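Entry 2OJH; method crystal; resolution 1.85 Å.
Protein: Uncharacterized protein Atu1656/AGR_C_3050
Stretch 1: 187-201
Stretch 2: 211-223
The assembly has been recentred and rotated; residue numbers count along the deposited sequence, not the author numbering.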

# COMPACT_ATOMS: atom_id res chain seq x y z
N ILE A 187 8.46 -3.26 -10.54
CA ILE A 187 7.95 -2.69 -9.30
C ILE A 187 7.56 -1.24 -9.65
O ILE A 187 8.39 -0.51 -10.15
CB ILE A 187 9.03 -2.71 -8.20
CG1 ILE A 187 9.25 -4.16 -7.68
CG2 ILE A 187 8.66 -1.76 -7.03
CD1 ILE A 187 10.60 -4.37 -7.02
N TYR A 188 6.30 -0.87 -9.41
CA TYR A 188 5.82 0.50 -9.63
C TYR A 188 5.99 1.24 -8.31
O TYR A 188 5.85 0.65 -7.21
CB TYR A 188 4.33 0.51 -10.04
CG TYR A 188 4.06 0.08 -11.48
CD1 TYR A 188 4.29 -1.24 -11.90
CD2 TYR A 188 3.59 1.00 -12.43
CE1 TYR A 188 4.06 -1.61 -13.26
CE2 TYR A 188 3.35 0.63 -13.75
CZ TYR A 188 3.58 -0.66 -14.15
OH TYR A 188 3.34 -0.98 -15.46
N PHE A 189 6.33 2.53 -8.41
CA PHE A 189 6.61 3.34 -7.23
C PHE A 189 6.44 4.81 -7.62
O PHE A 189 6.11 5.10 -8.79
CB PHE A 189 8.03 3.03 -6.68
CG PHE A 189 9.15 3.47 -7.61
CD1 PHE A 189 9.56 2.68 -8.69
CD2 PHE A 189 9.80 4.68 -7.38
CE1 PHE A 189 10.57 3.10 -9.55
CE2 PHE A 189 10.84 5.12 -8.24
CZ PHE A 189 11.21 4.31 -9.33
N ASN A 190 6.58 5.73 -6.67
CA ASN A 190 6.60 7.16 -7.06
C ASN A 190 7.92 7.85 -6.75
O ASN A 190 8.65 7.44 -5.85
CB ASN A 190 5.38 7.96 -6.53
CG ASN A 190 5.29 8.01 -5.00
OD1 ASN A 190 5.89 7.22 -4.26
ND2 ASN A 190 4.49 8.92 -4.52
N SER A 191 8.25 8.89 -7.50
CA SER A 191 9.52 9.52 -7.29
C SER A 191 9.33 11.02 -7.48
O SER A 191 8.53 11.45 -8.34
CB SER A 191 10.53 8.97 -8.31
OG SER A 191 11.81 9.56 -8.14
N SER A 192 10.06 11.80 -6.69
CA SER A 192 9.98 13.26 -6.80
C SER A 192 11.04 13.81 -7.74
O SER A 192 11.19 15.04 -7.85
CB SER A 192 10.22 13.91 -5.43
OG SER A 192 11.53 13.58 -4.94
N ARG A 193 11.76 12.93 -8.43
CA ARG A 193 12.90 13.37 -9.23
C ARG A 193 12.58 14.46 -10.26
O ARG A 193 13.46 15.22 -10.67
CB ARG A 193 13.66 12.17 -9.86
CG ARG A 193 13.02 11.50 -11.07
CD ARG A 193 13.70 10.17 -11.40
NE ARG A 193 13.50 9.16 -10.35
CZ ARG A 193 13.99 7.92 -10.37
NH1 ARG A 193 14.73 7.50 -11.39
NH2 ARG A 193 13.73 7.08 -9.37
N THR A 194 11.32 14.56 -10.68
CA THR A 194 10.96 15.58 -11.69
C THR A 194 10.37 16.84 -11.08
O THR A 194 9.97 17.75 -11.81
CB THR A 194 9.97 15.05 -12.73
OG1 THR A 194 8.81 14.52 -12.06
CG2 THR A 194 10.60 13.96 -13.62
N GLY A 195 10.23 16.90 -9.76
CA GLY A 195 9.67 18.12 -9.19
C GLY A 195 8.44 17.87 -8.35
O GLY A 195 8.25 18.51 -7.31
N GLN A 196 7.62 16.92 -8.79
CA GLN A 196 6.49 16.48 -7.98
C GLN A 196 6.48 14.97 -7.98
O GLN A 196 7.21 14.33 -8.75
CB GLN A 196 5.17 17.08 -8.48
CG GLN A 196 4.79 16.70 -9.90
CD GLN A 196 3.91 17.73 -10.60
OE1 GLN A 196 4.24 18.92 -10.66
NE2 GLN A 196 2.80 17.28 -11.16
N MSE A 197 5.70 14.37 -7.09
CA MSE A 197 5.60 12.92 -7.11
C MSE A 197 4.91 12.49 -8.42
O MSE A 197 3.86 13.04 -8.79
CB MSE A 197 4.85 12.40 -5.90
CG MSE A 197 5.66 12.36 -4.59
SE MSE A 197 7.33 11.37 -4.78
CE MSE A 197 7.55 10.41 -3.11
N GLN A 198 5.55 11.56 -9.14
CA GLN A 198 5.02 10.92 -10.35
C GLN A 198 5.25 9.43 -10.24
O GLN A 198 6.15 8.99 -9.48
CB GLN A 198 5.77 11.40 -11.58
CG GLN A 198 5.74 12.92 -11.73
CD GLN A 198 4.41 13.43 -12.27
OE1 GLN A 198 4.31 13.73 -13.45
NE2 GLN A 198 3.40 13.53 -11.42
N ILE A 199 4.45 8.65 -10.98
CA ILE A 199 4.62 7.20 -10.99
C ILE A 199 5.74 6.80 -11.93
O ILE A 199 5.83 7.29 -13.08
CB ILE A 199 3.31 6.40 -11.31
CG1 ILE A 199 2.12 6.91 -10.48
CG2 ILE A 199 3.55 4.92 -11.12
CD1 ILE A 199 2.37 6.96 -9.00
N TRP A 200 6.61 5.94 -11.41
CA TRP A 200 7.72 5.36 -12.16
C TRP A 200 7.64 3.84 -11.98
O TRP A 200 6.90 3.34 -11.12
CB TRP A 200 9.06 5.89 -11.64
CG TRP A 200 9.37 7.34 -12.04
CD1 TRP A 200 8.78 8.47 -11.54
CD2 TRP A 200 10.33 7.78 -12.98
NE1 TRP A 200 9.32 9.61 -12.12
CE2 TRP A 200 10.28 9.20 -13.02
CE3 TRP A 200 11.24 7.11 -13.81
CZ2 TRP A 200 11.09 9.95 -13.85
CZ3 TRP A 200 12.05 7.86 -14.64
CH2 TRP A 200 11.97 9.27 -14.65
N ARG A 201 8.36 3.12 -12.82
CA ARG A 201 8.55 1.70 -12.58
C ARG A 201 10.00 1.27 -12.81
O ARG A 201 10.66 1.78 -13.69
CB ARG A 201 7.57 0.86 -13.40
CG ARG A 201 7.74 0.94 -14.91
CD ARG A 201 6.80 -0.03 -15.60
NE ARG A 201 7.13 -0.19 -17.01
CZ ARG A 201 6.45 -0.95 -17.87
NH1 ARG A 201 6.86 -1.01 -19.13
NH2 ARG A 201 5.38 -1.64 -17.48
N ARG A 211 9.47 6.43 -16.57
CA ARG A 211 8.41 7.26 -16.04
C ARG A 211 7.07 6.76 -16.55
O ARG A 211 6.93 6.46 -17.75
CB ARG A 211 8.62 8.72 -16.45
CG ARG A 211 7.77 9.71 -15.71
CD ARG A 211 8.08 11.10 -16.17
NE ARG A 211 7.23 12.10 -15.56
CZ ARG A 211 7.38 13.41 -15.73
NH1 ARG A 211 8.38 13.89 -16.48
NH2 ARG A 211 6.54 14.26 -15.15
N ILE A 212 6.08 6.70 -15.66
CA ILE A 212 4.74 6.23 -16.02
C ILE A 212 3.65 7.30 -16.00
O ILE A 212 2.77 7.26 -16.85
CB ILE A 212 4.31 5.04 -15.14
CG1 ILE A 212 5.29 3.87 -15.34
CG2 ILE A 212 2.83 4.70 -15.39
CD1 ILE A 212 5.26 3.20 -16.71
N THR A 213 3.69 8.22 -15.03
CA THR A 213 2.81 9.41 -15.13
C THR A 213 3.59 10.68 -15.44
O THR A 213 4.76 10.82 -15.05
CB THR A 213 1.92 9.63 -13.89
OG1 THR A 213 2.74 9.86 -12.73
CG2 THR A 213 1.03 8.44 -13.64
N ASP A 214 2.94 11.60 -16.16
CA ASP A 214 3.48 12.91 -16.44
C ASP A 214 2.24 13.78 -16.27
O ASP A 214 1.49 13.96 -17.22
CB ASP A 214 3.98 12.94 -17.87
CG ASP A 214 4.79 14.18 -18.18
OD1 ASP A 214 4.64 15.21 -17.48
OD2 ASP A 214 5.59 14.12 -19.14
N SER A 215 1.99 14.23 -15.04
CA SER A 215 0.72 14.89 -14.71
C SER A 215 0.97 16.22 -14.03
O SER A 215 2.10 16.52 -13.65
CB SER A 215 -0.13 14.02 -13.78
OG SER A 215 0.60 13.60 -12.62
N ALA A 216 -0.10 17.00 -13.89
CA ALA A 216 -0.09 18.17 -13.03
C ALA A 216 -0.38 17.83 -11.56
O ALA A 216 -0.76 18.71 -10.79
CB ALA A 216 -1.12 19.21 -13.53
N TYR A 217 -0.18 16.59 -11.15
CA TYR A 217 -0.51 16.23 -9.77
C TYR A 217 0.66 15.56 -9.10
O TYR A 217 1.65 15.26 -9.76
CB TYR A 217 -1.69 15.25 -9.73
CG TYR A 217 -2.94 15.81 -10.35
CD1 TYR A 217 -3.56 16.94 -9.82
CD2 TYR A 217 -3.49 15.22 -11.49
CE1 TYR A 217 -4.70 17.47 -10.39
CE2 TYR A 217 -4.66 15.74 -12.07
CZ TYR A 217 -5.25 16.86 -11.51
OH TYR A 217 -6.38 17.42 -12.08
N GLY A 218 0.56 15.36 -7.79
CA GLY A 218 1.45 14.44 -7.06
C GLY A 218 0.76 13.09 -6.93
O GLY A 218 -0.31 12.98 -6.32
N ASP A 219 1.39 12.05 -7.48
CA ASP A 219 0.72 10.79 -7.75
C ASP A 219 1.35 9.87 -6.75
O ASP A 219 2.58 9.85 -6.62
CB ASP A 219 1.01 10.35 -9.20
CG ASP A 219 0.33 11.24 -10.25
OD1 ASP A 219 -0.73 11.81 -9.94
OD2 ASP A 219 0.82 11.34 -11.39
N TRP A 220 0.52 9.11 -6.02
CA TRP A 220 0.99 8.40 -4.85
C TRP A 220 0.34 7.02 -4.80
O TRP A 220 -0.72 6.78 -5.39
CB TRP A 220 0.58 9.20 -3.60
CG TRP A 220 1.53 10.34 -3.21
CD1 TRP A 220 1.52 11.64 -3.65
CD2 TRP A 220 2.61 10.23 -2.30
NE1 TRP A 220 2.56 12.35 -3.05
CE2 TRP A 220 3.24 11.48 -2.22
CE3 TRP A 220 3.14 9.15 -1.54
CZ2 TRP A 220 4.37 11.69 -1.41
CZ3 TRP A 220 4.25 9.37 -0.75
CH2 TRP A 220 4.84 10.63 -0.68
N PHE A 221 0.94 6.10 -4.07
CA PHE A 221 0.31 4.82 -3.82
C PHE A 221 -0.07 3.99 -5.07
O PHE A 221 -1.22 3.51 -5.15
CB PHE A 221 -0.94 4.98 -2.93
CG PHE A 221 -0.83 6.06 -1.88
CD1 PHE A 221 0.15 5.98 -0.86
CD2 PHE A 221 -1.71 7.14 -1.90
CE1 PHE A 221 0.29 7.02 0.09
CE2 PHE A 221 -1.60 8.18 -0.93
CZ PHE A 221 -0.60 8.12 0.06
N PRO A 222 0.86 3.77 -6.02
CA PRO A 222 0.50 2.87 -7.15
C PRO A 222 0.30 1.40 -6.74
O PRO A 222 1.15 0.81 -6.03
CB PRO A 222 1.67 3.06 -8.13
CG PRO A 222 2.85 3.44 -7.25
CD PRO A 222 2.22 4.33 -6.19
N HIS A 223 -0.86 0.84 -7.12
CA HIS A 223 -1.10 -0.58 -7.00
C HIS A 223 -1.53 -1.18 -8.33
O HIS A 223 -2.64 -0.94 -8.79
CB HIS A 223 -2.13 -0.84 -5.87
CG HIS A 223 -1.76 -0.19 -4.57
ND1 HIS A 223 -0.64 -0.55 -3.86
CD2 HIS A 223 -2.34 0.83 -3.88
CE1 HIS A 223 -0.56 0.19 -2.76
NE2 HIS A 223 -1.59 1.02 -2.75
O HOH W 1 3.53 6.29 -3.16

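Where two segments of a chain meet without a long shared ladder of backbone bonds, side-chain amides and hydroxyls often take over the work of the missing strand, and the contact in this uncharacterized protein is a compact example. Stretch 1 is a hairpin: strands 187–191 and 198–201 pair through their own backbone bonds and are joined by a loop that includes a type I turn from Ser192 to Gly195. Stretch 2 doubles back along it, first as a loop and then as a strand that runs on through His223. That strand runs almost antiparallel to 187–191 (174°) but lies at 48° to 198–201, and 999 Å² is buried in all.

Direct backbone pairing is correspondingly brief. Trp200 and Arg211 form a single antiparallel bridge of the non-hydrogen-bonded kind. Beside it, Ile199 O accepts from both Ile212 N (2.7 Å) and Thr213 N (3.0 Å), so one carbonyl secures two successive amides as the chain leaves the bridge. Farther along, Asp219 N donates to Met197 O at 3.0 Å, and Gly218 CA approaches the same oxygen at 3.3 Å in a CA-H...O contact.

Side chains fill the gaps between these points. Ile199 N, lacking a backbone acceptor across the contact, donates to Thr213 OG1 at 2.7 Å; that hydroxyl in turn donates to Asp219 OD2 at 2.8 Å, so it both accepts and donates. The same carboxylate oxygen receives Ser215 OG at 2.6 Å. Gln198 exploits this arrangement with both ends of its amide: OE1 accepts from Ser215 N and from Arg211 NH2, each at 2.9 Å, while NE2 donates to Ser215 OG at 3.0 Å and to Met197 O, in its own stretch, at 2.7 Å. Although its CA-to-CB bond points away overall, the m,m rotamer brings the amide back to the loop. Gln196 NE2 reaches Tyr217 O at 2.7 Å, and Asn190 ND2 reaches Asp219 O at 3.0 Å, so two carbonyls of stretch 2 are met by side-chain amides. A water adds a link near Asn190, accepting from Phe221 N at 2.8 Å and giving a weak bond to Asn190 OD1, also at 2.8 Å.

Aromatic rings supply a different kind of adhesion. Arg211 CB sits 3.7 Å from the centroid of the Trp200 six-membered ring and nearly on its normal, a CH-pi contact in which the aliphatic part of an arginine covers an indole while its guanidinium remains free to bond Gln198. Trp220 receives Asn190 ND2 over one face, and the selenomethionine Met197 packs against it obliquely, with CG 3.5 Å from Trp220 CE2 and SE 5.0 Å from the six-ring centroid.

Apolar packing completes the contact. Ile199 CD1 lies 3.9 Å from Pro222 CD, and its CG2 lies 4.1 Å from Ile212 CB, so this residue touches both the loop and the strand of stretch 2. Tyr188 likewise meets both, through CE2 to Ile212 CG1 (4.1 Å) and CB to Pro222 CB (4.2 Å).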